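PDB 3DX5: uncharacterized protein AsbF from Bacillus anthracis, which converts 3-dehydroshikimate to 3,4-dihydroxybenzoate, a manganese-dependent dehydration that supplies the catechol unit of the siderophore petrobactin. Local coordinates for residues T103-K108 and T147-L152; L141-N146 and I169-L174. All blocks are in the same frame, centred on the assembly; numbering follows the deposited sequence.

Contact 1. Residues T103-K108 and T147-L152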
loop_
_atom_site.group_PDB
_atom_site.type_symbol
_atom_site.label_atom_id
_atom_site.label_comp_id
_atom_site.label_asym_id
_atom_site.label_seq_id
_atom_site.Cartn_x
_atom_site.Cartn_y
_atom_site.Cartn_z
ATOM N N THR A 103 -9.224 11.298 10.378
ATOM C CA THR A 103 -8.073 10.777 11.109
ATOM C C THR A 103 -8.528 9.750 12.130
ATOM O O THR A 103 -9.734 9.518 12.289
ATOM C CB THR A 103 -7.200 11.905 11.743
ATOM O OG1 THR A 103 -5.968 11.342 12.208
ATOM C CG2 THR A 103 -7.900 12.589 12.945
ATOM N N PHE A 104 -7.565 9.093 12.764
ATOM C CA PHE A 104 -7.827 8.070 13.784
ATOM C C PHE A 104 -7.410 8.614 15.129
ATOM O O PHE A 104 -6.475 9.417 15.204
ATOM C CB PHE A 104 -7.058 6.779 13.468
ATOM C CG PHE A 104 -7.558 6.096 12.222
ATOM C CD1 PHE A 104 -8.758 5.390 12.235
ATOM C CD2 PHE A 104 -6.859 6.201 11.025
ATOM C CE1 PHE A 104 -9.248 4.792 11.087
ATOM C CE2 PHE A 104 -7.339 5.576 9.870
ATOM C CZ PHE A 104 -8.523 4.890 9.901
ATOM N N ALA A 105 -8.081 8.198 16.192
ATOM C CA ALA A 105 -7.773 8.713 17.515
ATOM C C ALA A 105 -6.898 7.706 18.242
ATOM O O ALA A 105 -7.385 6.865 18.997
ATOM C CB ALA A 105 -9.052 8.978 18.300
ATOM N N GLY A 106 -5.602 7.792 18.001
ATOM C CA GLY A 106 -4.645 6.918 18.665
ATOM C C GLY A 106 -4.413 5.612 17.940
ATOM O O GLY A 106 -5.077 5.318 16.954
ATOM N N GLN A 107 -3.472 4.829 18.457
ATOM C CA GLN A 107 -2.999 3.617 17.793
ATOM C C GLN A 107 -3.109 2.401 18.732
ATOM O O GLN A 107 -2.457 1.383 18.509
ATOM C CB GLN A 107 -1.516 3.774 17.390
ATOM C CG GLN A 107 -1.172 4.885 16.383
ATOM C CD GLN A 107 0.357 5.069 16.230
ATOM O OE1 GLN A 107 1.079 5.333 17.204
ATOM N NE2 GLN A 107 0.839 4.919 15.013
ATOM N N LYS A 108 -3.886 2.520 19.805
ATOM C CA LYS A 108 -4.218 1.359 20.654
ATOM C C LYS A 108 -5.601 1.566 21.214
ATOM O O LYS A 108 -6.121 2.702 21.216
ATOM C CB LYS A 108 -3.198 1.166 21.780
ATOM C CG LYS A 108 -3.205 2.307 22.800
ATOM C CD LYS A 108 -2.031 2.163 23.776
ATOM C CE LYS A 108 -1.995 3.331 24.732
ATOM N NZ LYS A 108 -1.055 3.059 25.870
ATOM N N THR A 147 -8.256 1.841 18.739
ATOM C CA THR A 147 -8.145 3.300 18.858
ATOM C C THR A 147 -9.027 3.743 20.028
ATOM O O THR A 147 -9.707 2.905 20.638
ATOM C CB THR A 147 -8.587 4.056 17.582
ATOM O OG1 THR A 147 -10.010 4.057 17.496
ATOM C CG2 THR A 147 -7.959 3.456 16.288
ATOM N N LEU A 148 -9.047 5.036 20.331
ATOM C CA LEU A 148 -9.943 5.556 21.382
ATOM C C LEU A 148 -11.424 5.452 21.010
ATOM O O LEU A 148 -12.312 5.484 21.891
ATOM C CB LEU A 148 -9.583 6.997 21.749
ATOM C CG LEU A 148 -8.270 7.151 22.580
ATOM C CD1 LEU A 148 -7.737 8.577 22.453
ATOM C CD2 LEU A 148 -8.457 6.787 24.074
ATOM N N THR A 149 -11.701 5.290 19.718
ATOM C CA THR A 149 -13.097 5.156 19.255
ATOM C C THR A 149 -13.491 3.690 19.023
ATOM O O THR A 149 -14.319 3.379 18.158
ATOM C CB THR A 149 -13.334 5.935 17.963
ATOM O OG1 THR A 149 -12.487 5.407 16.936
ATOM C CG2 THR A 149 -13.009 7.419 18.153
ATOM N N ASP A 150 -12.897 2.784 19.785
ATOM C CA ASP A 150 -13.173 1.372 19.589
ATOM C C ASP A 150 -14.456 0.906 20.274
ATOM O O ASP A 150 -14.820 -0.254 20.120
ATOM C CB ASP A 150 -11.988 0.500 20.040
ATOM C CG ASP A 150 -11.648 0.649 21.503
ATOM O OD1 ASP A 150 -12.211 1.515 22.205
ATOM O OD2 ASP A 150 -10.757 -0.095 21.965
ATOM N N THR A 151 -15.103 1.751 21.079
ATOM C CA THR A 151 -16.413 1.389 21.602
ATOM C C THR A 151 -17.312 2.615 21.482
ATOM O O THR A 151 -16.817 3.749 21.421
ATOM C CB THR A 151 -16.414 0.935 23.108
ATOM O OG1 THR A 151 -16.264 2.084 23.946
ATOM C CG2 THR A 151 -15.318 -0.127 23.444
ATOM N N LEU A 152 -18.624 2.391 21.420
ATOM C CA LEU A 152 -19.576 3.507 21.418
ATOM C C LEU A 152 -19.464 4.410 22.683
ATOM O O LEU A 152 -19.326 5.620 22.547
ATOM C CB LEU A 152 -21.015 3.026 21.169
ATOM C CG LEU A 152 -22.111 4.094 21.242
ATOM C CD1 LEU A 152 -21.870 5.159 20.141
ATOM C CD2 LEU A 152 -23.491 3.446 21.047
HETATM O O HOH W 1 -10.042 6.165 15.540
#

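Contact 2. Residues L141-N146 and I169-L174. With MN (manganese (II) ion), chain B; DHB (3,4-dihydroxybenzoic acid), chain D.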
loop_
_atom_site.group_PDB
_atom_site.type_symbol
_atom_site.label_atom_id
_atom_site.label_comp_id
_atom_site.label_asym_id
_atom_site.label_seq_id
_atom_site.Cartn_x
_atom_site.Cartn_y
_atom_site.Cartn_z
ATOM N N LEU A 141 -13.142 11.848 13.272
ATOM C CA LEU A 141 -12.518 10.647 13.794
ATOM C C LEU A 141 -13.301 9.470 13.287
ATOM O O LEU A 141 -14.540 9.466 13.322
ATOM C CB LEU A 141 -12.522 10.638 15.344
ATOM C CG LEU A 141 -11.854 11.849 16.019
ATOM C CD1 LEU A 141 -12.001 11.730 17.564
ATOM C CD2 LEU A 141 -10.394 12.016 15.605
ATOM N N GLU A 142 -12.588 8.470 12.812
ATOM C CA GLU A 142 -13.227 7.254 12.313
ATOM C C GLU A 142 -13.408 6.253 13.485
ATOM O O GLU A 142 -12.520 6.102 14.299
ATOM C CB GLU A 142 -12.379 6.664 11.172
ATOM C CG GLU A 142 -13.019 5.447 10.534
ATOM C CD GLU A 142 -12.476 5.189 9.160
ATOM O OE1 GLU A 142 -12.178 6.150 8.419
ATOM O OE2 GLU A 142 -12.363 4.010 8.820
ATOM N N THR A 143 -14.569 5.625 13.599
ATOM C CA THR A 143 -14.788 4.595 14.608
ATOM C C THR A 143 -14.016 3.313 14.177
ATOM O O THR A 143 -14.291 2.734 13.113
ATOM C CB THR A 143 -16.283 4.302 14.778
ATOM O OG1 THR A 143 -16.834 4.037 13.497
ATOM C CG2 THR A 143 -17.065 5.539 15.398
ATOM N N HIS A 144 -13.049 2.914 15.003
ATOM C CA HIS A 144 -12.078 1.869 14.686
ATOM C C HIS A 144 -11.607 1.085 15.906
ATOM O O HIS A 144 -11.374 1.692 16.953
ATOM C CB HIS A 144 -10.823 2.503 14.090
ATOM C CG HIS A 144 -10.575 2.068 12.699
ATOM N ND1 HIS A 144 -9.409 1.451 12.306
ATOM C CD2 HIS A 144 -11.394 2.073 11.616
ATOM C CE1 HIS A 144 -9.488 1.175 11.015
ATOM N NE2 HIS A 144 -10.686 1.537 10.578
ATOM N N PRO A 145 -11.464 -0.264 15.761
ATOM C CA PRO A 145 -10.857 -1.060 16.830
ATOM C C PRO A 145 -9.393 -0.601 17.045
ATOM O O PRO A 145 -8.773 0.009 16.148
ATOM C CB PRO A 145 -10.922 -2.501 16.298
ATOM C CG PRO A 145 -10.931 -2.315 14.771
ATOM C CD PRO A 145 -11.731 -1.072 14.548
ATOM N N ASN A 146 -8.875 -0.834 18.244
ATOM C CA ASN A 146 -7.475 -0.450 18.538
ATOM C C ASN A 146 -7.219 1.052 18.450
ATOM O O ASN A 146 -6.128 1.485 18.095
ATOM C CB ASN A 146 -6.485 -1.298 17.676
ATOM C CG ASN A 146 -6.734 -2.805 17.855
ATOM O OD1 ASN A 146 -7.047 -3.535 16.903
ATOM N ND2 ASN A 146 -6.702 -3.244 19.094
ATOM N N ILE A 169 -17.498 12.928 13.411
ATOM C CA ILE A 169 -17.310 11.468 13.323
ATOM C C ILE A 169 -17.514 10.969 11.872
ATOM O O ILE A 169 -18.496 11.343 11.185
ATOM C CB ILE A 169 -18.338 10.714 14.245
ATOM C CG1 ILE A 169 -18.110 11.050 15.755
ATOM C CG2 ILE A 169 -18.310 9.153 14.022
ATOM C CD1 ILE A 169 -16.780 10.517 16.339
ATOM N N ASN A 170 -16.625 10.066 11.458
ATOM C CA ASN A 170 -16.842 9.212 10.307
ATOM C C ASN A 170 -17.309 7.859 10.848
ATOM O O ASN A 170 -16.502 7.105 11.448
ATOM C CB ASN A 170 -15.550 9.003 9.488
ATOM C CG ASN A 170 -15.804 8.142 8.251
ATOM O OD1 ASN A 170 -16.908 8.140 7.720
ATOM N ND2 ASN A 170 -14.828 7.363 7.853
ATOM N N LEU A 171 -18.594 7.540 10.643
ATOM C CA LEU A 171 -19.187 6.345 11.278
ATOM C C LEU A 171 -18.953 5.119 10.379
ATOM O O LEU A 171 -19.525 5.015 9.292
ATOM C CB LEU A 171 -20.679 6.553 11.548
ATOM C CG LEU A 171 -21.391 5.413 12.288
ATOM C CD1 LEU A 171 -20.625 4.937 13.484
ATOM C CD2 LEU A 171 -22.749 5.906 12.735
ATOM N N ASP A 172 -18.107 4.196 10.839
ATOM C CA ASP A 172 -17.774 2.988 10.057
ATOM C C ASP A 172 -18.571 1.856 10.725
ATOM O O ASP A 172 -18.198 1.347 11.785
ATOM C CB ASP A 172 -16.252 2.784 10.092
ATOM C CG ASP A 172 -15.769 1.628 9.216
ATOM O OD1 ASP A 172 -16.425 0.566 9.150
ATOM O OD2 ASP A 172 -14.689 1.780 8.618
ATOM N N PHE A 173 -19.715 1.516 10.127
ATOM C CA PHE A 173 -20.664 0.587 10.726
ATOM C C PHE A 173 -20.131 -0.815 11.005
ATOM O O PHE A 173 -20.467 -1.398 12.041
ATOM C CB PHE A 173 -21.935 0.501 9.864
ATOM C CG PHE A 173 -22.800 1.718 9.972
ATOM C CD1 PHE A 173 -23.584 1.931 11.110
ATOM C CD2 PHE A 173 -22.794 2.676 8.955
ATOM C CE1 PHE A 173 -24.399 3.067 11.208
ATOM C CE2 PHE A 173 -23.602 3.797 9.044
ATOM C CZ PHE A 173 -24.404 4.002 10.160
ATOM N N LEU A 174 -19.339 -1.360 10.098
ATOM C CA LEU A 174 -18.668 -2.628 10.357
ATOM C C LEU A 174 -17.914 -2.607 11.705
ATOM O O LEU A 174 -18.075 -3.504 12.532
ATOM C CB LEU A 174 -17.681 -2.965 9.206
ATOM C CG LEU A 174 -16.959 -4.339 9.229
ATOM C CD1 LEU A 174 -15.812 -4.325 10.279
ATOM C CD2 LEU A 174 -17.952 -5.460 9.467
HETATM MN MN MN B . -13.167 2.694 7.428
HETATM C C1 DHB D . -8.387 1.935 6.978
HETATM C C2 DHB D . -9.752 2.087 7.206
HETATM C C3 DHB D . -10.511 1.020 7.698
HETATM O O3 DHB D . -11.855 1.093 7.953
HETATM C C4 DHB D . -9.829 -0.243 7.993
HETATM O O4 DHB D . -10.594 -1.248 8.475
HETATM C C5 DHB D . -8.459 -0.374 7.789
HETATM C C6 DHB D . -7.750 0.727 7.274
HETATM C C DHB D . -7.599 3.109 6.422
HETATM O O1 DHB D . -6.380 3.079 6.228
HETATM O O2 DHB D . -8.241 4.230 6.099
#

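Contact 1. Residues T103-K108 and T147-L152
The ring of Phe104, a residue whose CB lies 4.5 Å from Thr147 CG2, has a bound water at its edge, in plane, while the His144 ring meets it at an interplanar angle of about 50° and the bound 3,4-dihydroxybenzoic acid also touches it. That water bridges the two loops: it accepts from Ala105 N at 2.9 Å and donates to Thr147 OG1, also at 2.9 Å. A direct hydrogen bond also joins them, from Leu148 N to Ala105 O at 2.8 Å, almost straight at 177° and approaching nearly in line with the carbonyl. Both segments are loops that follow neighbouring parallel strands of a xylose isomerase-like TIM barrel and lead into its outer helices. Thr147 opens a type I turn and an ST turn: with chi1 at 76°, OG1 sits between its own N and carbonyl carbon and accepts from Thr149 N at 3.1 Å, and it also pairs with His144 O. Its CG2 packs against Gly106 O at 3.5 Å. Apolar contact is small, with Ala105 CB touching Leu148 CB at 4.0 Å, and both side chains rest on Leu158 of helix 152-162. The Lys108 side chain points away, its NZ bound to Glu117 (salt bridge) and Asp112 O, while its carbonyl O lies 3.2 Å from Thr147 CA.

Contact 2. Residues L141-N146 and I169-L174
Glu142 OE1 is held from two sources, a weak bond from Asn170 ND2 (3.0 Å, 136° at the hydrogen) and a salt bridge from Arg102. The residues sit on adjacent parallel strands of the TIM barrel, joined through helix 152-162 as a beta-alpha-beta unit. Both side chains have CG anti to the backbone N (chi1 -176° in Glu142), lie side by side and point the same way, with carboxylate and amide planes nearly perpendicular. The other carboxylate oxygen, OE2, binds manganese at 2.1 Å. Asp172 OD2 binds the same ion, and its OD1 pairs with Lys200; His198 and Glu253 complete the protein ligands. O3 of the bound 3,4-dihydroxybenzoic acid is the third group here on the metal, at 2.1 Å. His144, the inferred proton acceptor, turns its ring edge to that molecule; NE2 lies 2.9 Å from O3 and equally close to C3, a short approach whose detail is doubtful. The two backbones are tied by hydrogen bonds from Asn170 N to Leu141 O at 2.9 Å and from Thr143 N to Asn170 O. Thr143 CG2 and Ile169 CG2 meet at 4.1 Å, their side chains crossing at about a right angle. Just past the end of strand 138-142, a side chain takes over: Thr143 OG1 accepts from Asp172 N at 3.0 Å.

The centres of the two contacts lie 8 Å apart, and their segments interleave along the chain: 103-108, 141-146, 147-152, 169-174. Segment 141-146 runs straight into 147-152, so one excursion after strand 138-142 serves both. Strands 100-103, 138-142 and 167-172 are consecutive neighbours in the barrel sheet; contact 1 joins the loops after the first two, and contact 2 pairs the second strand with the third. Two probable hydrogen bonds tie them directly, Thr149 OG1 with Glu142 O at 2.7 Å and Thr103 O with Glu142 N at 3.1 Å. Thr149 of contact 1 thus holds the carbonyl of Glu142, a manganese ligand, while Thr103 pairs the strands, and Phe104 borders the pocket where 3,4-dihydroxybenzoic acid binds.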